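Local coordinates for protein AgaA (Rhizobium radiobacter, PDB 6HLX) that binds the opine agropinic acid as a periplasmic solute-binding protein and probably delivers it to an ABC transporter for import, at residues A[7-12]-A[214-219]; A[233-238]-A[451-456]; A[238-243]-A[469-474]. All coordinates share one frame; numbering follows the deposited sequence.

Interaction 1: residues A[7-12]-A[214-219]. With G9Z (agropinic acid), chain E; EDO (1,2-ethanediol), chain B.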
loop_
_atom_site.group_PDB
_atom_site.type_symbol
_atom_site.label_atom_id
_atom_site.label_comp_id
_atom_site.label_asym_id
_atom_site.label_seq_id
_atom_site.Cartn_x
_atom_site.Cartn_y
_atom_site.Cartn_z
ATOM N N GLY A 7 -13.476 -2.155 -13.298
ATOM C CA GLY A 7 -12.690 -3.344 -13.560
ATOM C C GLY A 7 -11.458 -3.381 -12.680
ATOM O O GLY A 7 -10.504 -2.632 -12.913
ATOM N N LEU A 8 -11.473 -4.250 -11.659
ATOM C CA LEU A 8 -10.325 -4.424 -10.756
ATOM C C LEU A 8 -9.325 -5.447 -11.337
ATOM O O LEU A 8 -9.725 -6.402 -12.012
ATOM C CB LEU A 8 -10.776 -4.955 -9.378
ATOM C CG LEU A 8 -11.587 -4.073 -8.448
ATOM C CD1 LEU A 8 -12.036 -4.910 -7.240
ATOM C CD2 LEU A 8 -10.788 -2.830 -8.006
ATOM N N SER A 9 -8.030 -5.306 -10.956
ATOM C CA SER A 9 -6.973 -6.208 -11.420
ATOM C C SER A 9 -6.997 -7.577 -10.748
ATOM O O SER A 9 -6.178 -8.434 -11.093
ATOM C CB SER A 9 -5.598 -5.557 -11.258
ATOM O OG SER A 9 -5.327 -5.359 -9.885
ATOM N N GLY A 10 -7.921 -7.771 -9.803
ATOM C CA GLY A 10 -8.075 -9.059 -9.142
ATOM C C GLY A 10 -9.242 -9.104 -8.186
ATOM O O GLY A 10 -9.803 -8.068 -7.824
ATOM N N GLU A 11 -9.528 -10.305 -7.703
ATOM C CA GLU A 11 -10.559 -10.504 -6.704
ATOM C C GLU A 11 -9.919 -10.366 -5.317
ATOM O O GLU A 11 -8.927 -11.044 -5.038
ATOM C CB GLU A 11 -11.186 -11.899 -6.874
ATOM C CG GLU A 11 -12.193 -12.263 -5.800
ATOM C CD GLU A 11 -13.071 -13.462 -6.130
ATOM O OE1 GLU A 11 -14.200 -13.533 -5.596
ATOM O OE2 GLU A 11 -12.637 -14.331 -6.922
ATOM N N PRO A 12 -10.487 -9.546 -4.412
ATOM C CA PRO A 12 -9.886 -9.443 -3.065
ATOM C C PRO A 12 -9.896 -10.796 -2.347
ATOM O O PRO A 12 -10.911 -11.516 -2.357
ATOM C CB PRO A 12 -10.819 -8.463 -2.339
ATOM C CG PRO A 12 -11.387 -7.594 -3.465
ATOM C CD PRO A 12 -11.613 -8.606 -4.579
ATOM N N ILE A 214 -10.945 1.157 -15.236
ATOM C CA ILE A 214 -10.065 0.025 -14.943
ATOM C C ILE A 214 -8.869 0.499 -14.153
ATOM O O ILE A 214 -8.404 1.625 -14.360
ATOM C CB ILE A 214 -9.623 -0.829 -16.167
ATOM C CG1 ILE A 214 -8.787 0.006 -17.211
ATOM C CG2 ILE A 214 -10.818 -1.560 -16.806
ATOM C CD1 ILE A 214 -7.965 -0.860 -18.220
ATOM N N ASP A 215 -8.323 -0.364 -13.300
ATOM C CA ASP A 215 -7.070 -0.006 -12.606
ATOM C C ASP A 215 -5.890 -0.799 -13.186
ATOM O O ASP A 215 -6.079 -1.630 -14.083
ATOM C CB ASP A 215 -7.191 -0.134 -11.080
ATOM C CG ASP A 215 -7.400 -1.507 -10.515
ATOM O OD1 ASP A 215 -7.309 -2.493 -11.286
ATOM O OD2 ASP A 215 -7.609 -1.611 -9.288
ATOM N N TYR A 216 -4.654 -0.519 -12.706
ATOM C CA TYR A 216 -3.442 -1.185 -13.179
ATOM C C TYR A 216 -3.379 -1.264 -14.716
ATOM O O TYR A 216 -3.280 -2.343 -15.289
ATOM C CB TYR A 216 -3.309 -2.571 -12.536
ATOM C CG TYR A 216 -2.797 -2.525 -11.116
ATOM C CD1 TYR A 216 -3.676 -2.415 -10.042
ATOM C CD2 TYR A 216 -1.444 -2.702 -10.835
ATOM C CE1 TYR A 216 -3.219 -2.403 -8.724
ATOM C CE2 TYR A 216 -0.972 -2.705 -9.516
ATOM C CZ TYR A 216 -1.864 -2.551 -8.462
ATOM O OH TYR A 216 -1.413 -2.586 -7.151
ATOM N N VAL A 217 -3.493 -0.110 -15.389
ATOM C CA VAL A 217 -3.418 -0.104 -16.851
ATOM C C VAL A 217 -2.008 -0.569 -17.216
ATOM O O VAL A 217 -1.036 0.041 -16.741
ATOM C CB VAL A 217 -3.682 1.310 -17.429
ATOM C CG1 VAL A 217 -3.443 1.336 -18.936
ATOM C CG2 VAL A 217 -5.095 1.782 -17.074
ATOM N N PRO A 218 -1.859 -1.634 -18.025
ATOM C CA PRO A 218 -0.494 -2.086 -18.382
ATOM C C PRO A 218 0.247 -1.032 -19.196
ATOM O O PRO A 218 -0.369 -0.331 -20.002
ATOM C CB PRO A 218 -0.734 -3.350 -19.210
ATOM C CG PRO A 218 -2.140 -3.781 -18.861
ATOM C CD PRO A 218 -2.885 -2.496 -18.638
ATOM N N ALA A 219 1.572 -0.920 -18.979
ATOM C CA ALA A 219 2.423 0.050 -19.692
ATOM C C ALA A 219 2.309 -0.089 -21.208
ATOM O O ALA A 219 2.303 0.925 -21.900
ATOM C CB ALA A 219 3.882 -0.119 -19.262
HETATM O OAM G9Z E . -1.796 -5.284 -4.663
HETATM C CAB G9Z E . -0.877 -5.376 -5.489
HETATM C CAC G9Z E . -0.996 -6.115 -6.684
HETATM C CB G9Z E . 0.363 -5.950 -7.430
HETATM C CA G9Z E . 1.267 -5.222 -6.450
HETATM C C G9Z E . 1.876 -4.079 -7.060
HETATM O O G9Z E . 1.236 -2.992 -7.088
HETATM N N G9Z E . 0.367 -4.900 -5.294
HETATM C CAG G9Z E . 0.774 -4.046 -4.113
HETATM C CAH G9Z E . 1.585 -4.873 -3.114
HETATM O OAP G9Z E . 2.783 -5.267 -3.781
HETATM C CAI G9Z E . 1.932 -4.091 -1.843
HETATM O OAQ G9Z E . 0.765 -3.345 -1.414
HETATM C CAJ G9Z E . 2.328 -5.047 -0.667
HETATM O OAR G9Z E . 2.638 -4.266 0.502
HETATM C CAK G9Z E . 3.462 -6.060 -0.953
HETATM O OAT G9Z E . 3.511 -7.038 0.104
HETATM C CAL G9Z E . 4.825 -5.382 -1.163
HETATM O OAS G9Z E . 5.808 -6.364 -1.558
HETATM O OXT G9Z E . 3.018 -4.224 -7.575
HETATM C C1 EDO B . 2.558 -2.520 -15.968
HETATM O O1 EDO B . 2.786 -1.163 -16.131
HETATM C C2 EDO B . 2.644 -3.244 -17.309
HETATM O O2 EDO B . 3.966 -3.474 -17.684
HETATM O O HOH W 1 -6.439 -3.680 -8.159
#

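Interaction 2: residues A[233-238]-A[451-456]. With G9Z (agropinic acid), chain E; EDO (1,2-ethanediol), chain C.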
loop_
_atom_site.group_PDB
_atom_site.type_symbol
_atom_site.label_atom_id
_atom_site.label_comp_id
_atom_site.label_asym_id
_atom_site.label_seq_id
_atom_site.Cartn_x
_atom_site.Cartn_y
_atom_site.Cartn_z
ATOM N N LEU A 233 -6.611 8.395 -19.907
ATOM C CA LEU A 233 -5.659 7.812 -18.977
ATOM C C LEU A 233 -5.453 8.809 -17.813
ATOM O O LEU A 233 -5.284 10.010 -18.064
ATOM C CB LEU A 233 -4.342 7.582 -19.731
ATOM C CG LEU A 233 -3.309 6.756 -19.007
ATOM C CD1 LEU A 233 -3.702 5.268 -18.990
ATOM C CD2 LEU A 233 -1.956 6.923 -19.662
ATOM N N LEU A 234 -5.476 8.323 -16.554
ATOM C CA LEU A 234 -5.251 9.142 -15.351
ATOM C C LEU A 234 -3.899 8.704 -14.811
ATOM O O LEU A 234 -3.759 7.571 -14.340
ATOM C CB LEU A 234 -6.350 8.923 -14.306
ATOM C CG LEU A 234 -7.810 9.165 -14.782
ATOM C CD1 LEU A 234 -8.780 8.877 -13.659
ATOM C CD2 LEU A 234 -8.010 10.587 -15.296
ATOM N N ARG A 235 -2.889 9.583 -14.930
ATOM C CA ARG A 235 -1.488 9.260 -14.602
ATOM C C ARG A 235 -1.040 9.474 -13.154
ATOM O O ARG A 235 -1.595 10.286 -12.397
ATOM C CB ARG A 235 -0.532 10.019 -15.532
ATOM C CG ARG A 235 -0.634 9.580 -17.000
ATOM C CD ARG A 235 0.731 9.437 -17.689
ATOM N NE ARG A 235 0.622 9.466 -19.156
ATOM C CZ ARG A 235 1.140 8.560 -19.989
ATOM N NH1 ARG A 235 1.816 7.520 -19.518
ATOM N NH2 ARG A 235 0.967 8.679 -21.301
ATOM N N ASN A 236 0.013 8.720 -12.780
ATOM C CA ASN A 236 0.670 8.796 -11.482
ATOM C C ASN A 236 2.017 8.108 -11.670
ATOM O O ASN A 236 2.119 7.206 -12.505
ATOM C CB ASN A 236 -0.162 8.073 -10.391
ATOM C CG ASN A 236 0.538 7.853 -9.048
ATOM O OD1 ASN A 236 1.268 6.878 -8.845
ATOM N ND2 ASN A 236 0.301 8.720 -8.075
ATOM N N THR A 237 3.040 8.539 -10.907
ATOM C CA THR A 237 4.392 7.941 -10.888
ATOM C C THR A 237 4.869 7.747 -9.432
ATOM O O THR A 237 6.036 8.045 -9.110
ATOM C CB THR A 237 5.403 8.820 -11.610
ATOM O OG1 THR A 237 5.373 10.110 -10.994
ATOM C CG2 THR A 237 5.171 8.888 -13.087
ATOM N N GLY A 238 3.997 7.196 -8.599
ATOM C CA GLY A 238 4.230 7.010 -7.167
ATOM C C GLY A 238 4.966 5.767 -6.708
ATOM O O GLY A 238 5.861 5.891 -5.862
ATOM N N TRP A 451 11.238 3.727 -10.375
ATOM C CA TRP A 451 9.953 4.372 -10.073
ATOM C C TRP A 451 9.082 3.939 -11.254
ATOM O O TRP A 451 9.540 3.988 -12.418
ATOM C CB TRP A 451 10.054 5.900 -10.137
ATOM C CG TRP A 451 10.858 6.501 -9.038
ATOM C CD1 TRP A 451 12.082 7.091 -9.150
ATOM C CD2 TRP A 451 10.500 6.567 -7.647
ATOM N NE1 TRP A 451 12.499 7.550 -7.918
ATOM C CE2 TRP A 451 11.539 7.258 -6.982
ATOM C CE3 TRP A 451 9.368 6.169 -6.911
ATOM C CZ2 TRP A 451 11.514 7.501 -5.606
ATOM C CZ3 TRP A 451 9.324 6.443 -5.545
ATOM C CH2 TRP A 451 10.395 7.094 -4.907
ATOM N N ARG A 452 7.851 3.524 -10.993
ATOM C CA ARG A 452 6.985 3.101 -12.107
ATOM C C ARG A 452 5.768 4.012 -12.255
ATOM O O ARG A 452 5.360 4.670 -11.291
ATOM C CB ARG A 452 6.516 1.639 -11.921
ATOM C CG ARG A 452 5.523 1.451 -10.770
ATOM C CD ARG A 452 5.057 0.005 -10.630
ATOM N NE ARG A 452 3.706 -0.070 -10.068
ATOM C CZ ARG A 452 3.325 -0.935 -9.132
ATOM N NH1 ARG A 452 4.196 -1.800 -8.620
ATOM N NH2 ARG A 452 2.066 -0.962 -8.719
ATOM N N GLU A 453 5.130 3.973 -13.431
ATOM C CA GLU A 453 3.849 4.667 -13.619
ATOM C C GLU A 453 2.750 3.755 -13.045
ATOM O O GLU A 453 2.842 2.521 -13.137
ATOM C CB GLU A 453 3.558 4.880 -15.108
ATOM C CG GLU A 453 4.506 5.879 -15.752
ATOM C CD GLU A 453 4.065 6.335 -17.126
ATOM O OE1 GLU A 453 4.818 7.107 -17.760
ATOM O OE2 GLU A 453 2.970 5.921 -17.575
ATOM N N GLN A 454 1.711 4.358 -12.472
ATOM C CA GLN A 454 0.573 3.627 -11.906
ATOM C C GLN A 454 -0.638 4.360 -12.450
ATOM O O GLN A 454 -0.939 5.478 -12.023
ATOM C CB GLN A 454 0.623 3.652 -10.370
ATOM C CG GLN A 454 -0.550 2.885 -9.719
ATOM C CD GLN A 454 -0.475 1.382 -9.936
ATOM O OE1 GLN A 454 0.583 0.826 -10.219
ATOM N NE2 GLN A 454 -1.597 0.693 -9.793
ATOM N N ASN A 455 -1.271 3.780 -13.473
ATOM C CA ASN A 455 -2.321 4.494 -14.180
ATOM C C ASN A 455 -3.672 3.817 -14.075
ATOM O O ASN A 455 -3.754 2.587 -13.958
ATOM C CB ASN A 455 -1.924 4.597 -15.669
ATOM C CG ASN A 455 -0.578 5.279 -15.878
ATOM O OD1 ASN A 455 -0.241 6.238 -15.191
ATOM N ND2 ASN A 455 0.228 4.798 -16.795
ATOM N N TYR A 456 -4.726 4.646 -14.107
ATOM C CA TYR A 456 -6.124 4.225 -14.234
ATOM C C TYR A 456 -6.559 4.646 -15.629
ATOM O O TYR A 456 -5.933 5.516 -16.263
ATOM C CB TYR A 456 -7.048 4.967 -13.238
ATOM C CG TYR A 456 -6.920 4.452 -11.825
ATOM C CD1 TYR A 456 -5.908 4.915 -10.982
ATOM C CD2 TYR A 456 -7.773 3.461 -11.341
ATOM C CE1 TYR A 456 -5.778 4.439 -9.681
ATOM C CE2 TYR A 456 -7.646 2.967 -10.042
ATOM C CZ TYR A 456 -6.639 3.458 -9.218
ATOM O OH TYR A 456 -6.447 2.970 -7.950
HETATM O OAM G9Z E . -1.796 -5.284 -4.663
HETATM C CAB G9Z E . -0.877 -5.376 -5.489
HETATM C CAC G9Z E . -0.996 -6.115 -6.684
HETATM C CB G9Z E . 0.363 -5.950 -7.430
HETATM C CA G9Z E . 1.267 -5.222 -6.450
HETATM C C G9Z E . 1.876 -4.079 -7.060
HETATM O O G9Z E . 1.236 -2.992 -7.088
HETATM N N G9Z E . 0.367 -4.900 -5.294
HETATM C CAG G9Z E . 0.774 -4.046 -4.113
HETATM C CAH G9Z E . 1.585 -4.873 -3.114
HETATM O OAP G9Z E . 2.783 -5.267 -3.781
HETATM C CAI G9Z E . 1.932 -4.091 -1.843
HETATM O OAQ G9Z E . 0.765 -3.345 -1.414
HETATM C CAJ G9Z E . 2.328 -5.047 -0.667
HETATM O OAR G9Z E . 2.638 -4.266 0.502
HETATM C CAK G9Z E . 3.462 -6.060 -0.953
HETATM O OAT G9Z E . 3.511 -7.038 0.104
HETATM C CAL G9Z E . 4.825 -5.382 -1.163
HETATM O OAS G9Z E . 5.808 -6.364 -1.558
HETATM O OXT G9Z E . 3.018 -4.224 -7.575
HETATM C C1 EDO C . 9.387 10.139 -7.301
HETATM O O1 EDO C . 8.069 9.868 -7.734
HETATM C C2 EDO C . 9.556 11.665 -7.148
HETATM O O2 EDO C . 10.889 11.935 -6.787
#

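Interaction 3: residues A[238-243]-A[469-474]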
loop_
_atom_site.group_PDB
_atom_site.type_symbol
_atom_site.label_atom_id
_atom_site.label_comp_id
_atom_site.label_asym_id
_atom_site.label_seq_id
_atom_site.Cartn_x
_atom_site.Cartn_y
_atom_site.Cartn_z
ATOM N N GLY A 238 3.997 7.196 -8.599
ATOM C CA GLY A 238 4.230 7.010 -7.167
ATOM C C GLY A 238 4.966 5.767 -6.708
ATOM O O GLY A 238 5.861 5.891 -5.862
ATOM N N PRO A 239 4.605 4.558 -7.190
ATOM C CA PRO A 239 5.254 3.352 -6.644
ATOM C C PRO A 239 6.642 3.087 -7.176
ATOM O O PRO A 239 7.047 3.618 -8.211
ATOM C CB PRO A 239 4.294 2.200 -7.022
ATOM C CG PRO A 239 3.012 2.881 -7.580
ATOM C CD PRO A 239 3.532 4.189 -8.146
ATOM N N PHE A 240 7.359 2.230 -6.457
ATOM C CA PHE A 240 8.690 1.791 -6.868
ATOM C C PHE A 240 8.688 0.250 -6.975
ATOM O O PHE A 240 7.822 -0.428 -6.385
ATOM C CB PHE A 240 9.777 2.265 -5.868
ATOM C CG PHE A 240 9.424 2.057 -4.407
ATOM C CD1 PHE A 240 9.474 0.785 -3.832
ATOM C CD2 PHE A 240 9.057 3.130 -3.604
ATOM C CE1 PHE A 240 9.118 0.591 -2.486
ATOM C CE2 PHE A 240 8.725 2.936 -2.252
ATOM C CZ PHE A 240 8.746 1.666 -1.704
ATOM N N MET A 241 9.663 -0.283 -7.708
ATOM C CA MET A 241 9.935 -1.722 -7.835
ATOM C C MET A 241 11.262 -1.988 -7.147
ATOM O O MET A 241 12.218 -1.235 -7.330
ATOM C CB MET A 241 10.039 -2.188 -9.307
ATOM C CG MET A 241 8.737 -2.034 -10.096
ATOM S SD MET A 241 7.346 -2.941 -9.406
ATOM C CE MET A 241 7.891 -4.607 -9.644
ATOM N N GLY A 242 11.345 -3.091 -6.419
ATOM C CA GLY A 242 12.581 -3.451 -5.726
ATOM C C GLY A 242 12.504 -4.851 -5.163
ATOM O O GLY A 242 11.794 -5.699 -5.711
ATOM N N LEU A 243 13.255 -5.110 -4.080
ATOM C CA LEU A 243 13.249 -6.431 -3.458
ATOM C C LEU A 243 13.186 -6.316 -1.949
ATOM O O LEU A 243 13.854 -5.455 -1.368
ATOM C CB LEU A 243 14.552 -7.189 -3.822
ATOM C CG LEU A 243 14.719 -7.648 -5.281
ATOM C CD1 LEU A 243 16.164 -8.033 -5.552
ATOM C CD2 LEU A 243 13.800 -8.866 -5.591
ATOM N N PRO A 469 -2.418 11.502 -5.503
ATOM C CA PRO A 469 -1.027 11.864 -5.813
ATOM C C PRO A 469 0.077 11.058 -5.137
ATOM O O PRO A 469 -0.041 10.706 -3.967
ATOM C CB PRO A 469 -0.943 13.350 -5.447
ATOM C CG PRO A 469 -2.046 13.584 -4.482
ATOM C CD PRO A 469 -3.157 12.655 -4.938
ATOM N N GLY A 470 1.149 10.821 -5.903
ATOM C CA GLY A 470 2.368 10.155 -5.440
ATOM C C GLY A 470 2.074 8.849 -4.732
ATOM O O GLY A 470 1.389 7.994 -5.289
ATOM N N PHE A 471 2.501 8.740 -3.454
ATOM C CA PHE A 471 2.299 7.527 -2.642
ATOM C C PHE A 471 0.837 7.201 -2.326
ATOM O O PHE A 471 0.565 6.127 -1.774
ATOM C CB PHE A 471 3.095 7.655 -1.320
ATOM C CG PHE A 471 4.572 7.362 -1.379
ATOM C CD1 PHE A 471 5.152 6.810 -2.525
ATOM C CD2 PHE A 471 5.397 7.649 -0.291
ATOM C CE1 PHE A 471 6.525 6.496 -2.553
ATOM C CE2 PHE A 471 6.768 7.351 -0.330
ATOM C CZ PHE A 471 7.317 6.764 -1.451
ATOM N N LEU A 472 -0.105 8.103 -2.629
ATOM C CA LEU A 472 -1.522 7.847 -2.322
ATOM C C LEU A 472 -2.254 7.111 -3.432
ATOM O O LEU A 472 -3.463 6.856 -3.299
ATOM C CB LEU A 472 -2.260 9.163 -2.008
ATOM C CG LEU A 472 -1.788 9.869 -0.754
ATOM C CD1 LEU A 472 -2.461 11.178 -0.616
ATOM C CD2 LEU A 472 -2.048 9.013 0.475
ATOM N N THR A 473 -1.551 6.742 -4.530
ATOM C CA THR A 473 -2.255 6.111 -5.665
ATOM C C THR A 473 -3.056 4.854 -5.283
ATOM O O THR A 473 -4.165 4.677 -5.805
ATOM C CB THR A 473 -1.322 5.852 -6.860
ATOM O OG1 THR A 473 -2.086 5.311 -7.956
ATOM C CG2 THR A 473 -0.155 4.912 -6.517
ATOM N N PHE A 474 -2.548 4.011 -4.373
ATOM C CA PHE A 474 -3.287 2.789 -3.999
ATOM C C PHE A 474 -4.579 3.065 -3.191
ATOM O O PHE A 474 -5.365 2.137 -2.964
ATOM C CB PHE A 474 -2.395 1.784 -3.267
ATOM C CG PHE A 474 -1.250 1.178 -4.056
ATOM C CD1 PHE A 474 -1.214 1.257 -5.450
ATOM C CD2 PHE A 474 -0.235 0.475 -3.409
ATOM C CE1 PHE A 474 -0.177 0.654 -6.178
ATOM C CE2 PHE A 474 0.820 -0.101 -4.139
ATOM C CZ PHE A 474 0.842 -0.007 -5.513
#

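Interaction 1: residues A[7-12]-A[214-219]
Ile-214, in the short strand 213-214, pairs in parallel with Gly-7, near the end of strand 3-8, their CA atoms 4.5 Å apart. Gly-7, with no side chain, allows the Ile-214 CG2 branch to lie beside its CA. The Ile-214 CA also makes a CA-H...O contact with the Gly-7 carbonyl, while the rest of its side chain leads away. Asp-215 follows with the one firm backbone bond of the pair: its N donates to Gly-7 O at 3.2 Å, approaching nearly along the C=O axis. Its CG takes the crowded position between backbone N and carbonyl carbon (chi1 66°), which swings the carboxylate back across the end of strand 3-8. Asp-215 OD1 comes to 2.9 Å from Ser-9 N, and its OD2 touches the Leu-8 methyl CD2. A water donates to Asp-215 OD2 and also bonds Ser-9 OG, whose hydroxyl is held further by Tyr-332. These are two neighbouring central strands of a mixed seven-stranded sheet, in the type of two-lobed binding protein that holds its solute between lobes; beyond them the Tyr-216 side chain reaches the ligand. At Tyr-216 the backbone turns into the left-handed region (phi 46°, psi 55°), and the ring passes Ser-9, whose OG lies 3.4 Å from Tyr-216 CD1. Tyr-216 OH donates to agropinic acid atom O at 2.7 Å, that oxygen lying at the ring edge, and Thr-23 OG1 is a second partner of the hydroxyl. Further on, Ala-219 N makes a weak bond to a 1,2-ethanediol molecule, probably from the crystallisation liquor.

Interaction 2: residues A[233-238]-A[451-456]
Two antiparallel backbones run together here. Leu-234 and Tyr-456 form a hydrogen-bonded pair, with Leu-234 N giving a nearly straight bond to Tyr-456 O (2.9 Å, 177°); further along, Gln-454 N donates to Asn-236 O. Arg-235, bent at chi2 (-138°), brings NH1 to 2.8 Å from Glu-453 OE2 in a salt bridge whose hydrogen bond is weak in angle, the flat groups standing perpendicular, while Leu-233 CD2 covers one guanidinium face. Asn-455 ND2 donates in its amide plane to the anti lone pair of the same OE2. Segment 451-456 links strand 446-451 of one sheet to strand 456-459 of another, and segment 233-238 runs antiparallel beside it, joining strand 231-234 to strand 240-245: paired interdomain connections, as expected of the hinge in this two-lobed fold. Arg-452 CG starts in the crowded position (chi1 70°) and the chain then extends to NE. Arginine's two terminal nitrogens suit a carboxylate: Arg-452 NH2 donates to agropinic acid O at 2.7 Å and NH1 to its OXT at 2.9 Å. Gln-454, bent at chi2, positions that guanidinium, its OE1 accepting in the guanidinium plane from both NE and NH2. Asn-236 OD1 closes an Asx turn by accepting from Gly-238 N.

Interaction 3: residues A[238-243]-A[469-474]
The tight end of this contact is at Gly-238, where the two backbones come within 4.0 Å of each other, CA to CA, opposite Gly-470. Gly-238 CA makes a CA-H...O contact with Gly-470 O at 3.5 Å, an approach permitted by the lack of a side chain on Gly-238. Gly-470 is itself a glycine with positive phi (51°), a backbone shape that most other residues adopt less readily, and its carbonyl also accepts from Asn-236 ND2. Beside this point the Phe-471 ring turns its edge to the protein backbone: CE1 lies 3.4 Å from Gly-238 O, which sits near the ring plane, where the slightly positive ring hydrogens suit a carbonyl oxygen. The Phe-471 side chain leaves its backbone pointing away from segment 238-243, and its ring returns with CG anti to the carbonyl carbon (chi1 -80°).

Segment 238-243 leads into strand 240-245 of a mixed six-stranded sheet, while a 3-10 segment that takes in 471-474 lies in the loop between strands 462-463 and 484-485; the contact thus lays that segment against the start of the strand, in the core of the solute-binding fold. At its start Leu-472 N bonds Pro-469 O at 2.9 Å.

Away from the glycines the fit relaxes into apolar touches. Pro-239, whose rigid ring has no N-H to satisfy, sets CG 3.9 Å from Thr-473 CG2, the two side chains crossing at about a right angle, and the same Pro-239 CG is 4.1 Å from Phe-474 CE1. The Thr-473 hydroxyl turns instead to Asn-467 OD1. Phe-240 CG lies between backbone N and carbonyl carbon (chi1 46°), and its CE2 is 4.2 Å from Phe-471 CZ, which sits at the Phe-240 ring edge. The closest approach thus lies at the partly exposed Gly-470, whereas the looser touches of Pro-239, Thr-473 and Phe-474 are buried, and Phe-474 reaches agropinic acid.

Overall arrangement
The three contacts follow one another across the middle of the protein. Interactions 1 and 2 have centres about 13 Å apart and reach the same seven-stranded sheet, where strand 213-214 lies between strands 3-8 and 456-459. Interactions 2 and 3 have centres about 9 Å apart, share Gly-238 and are joined by Arg-452 N to Pro-239 O; strand 240-245 carries interaction 3 into the six-stranded sheet. Along the chain interaction 1 closes before the other two open, and these two alternate their segments. A passage between the sheets (Arg-452), the loop after strand 213-214 (Tyr-216) and the 3-10 segment (Phe-474) each supply a residue of the agropinic acid pocket.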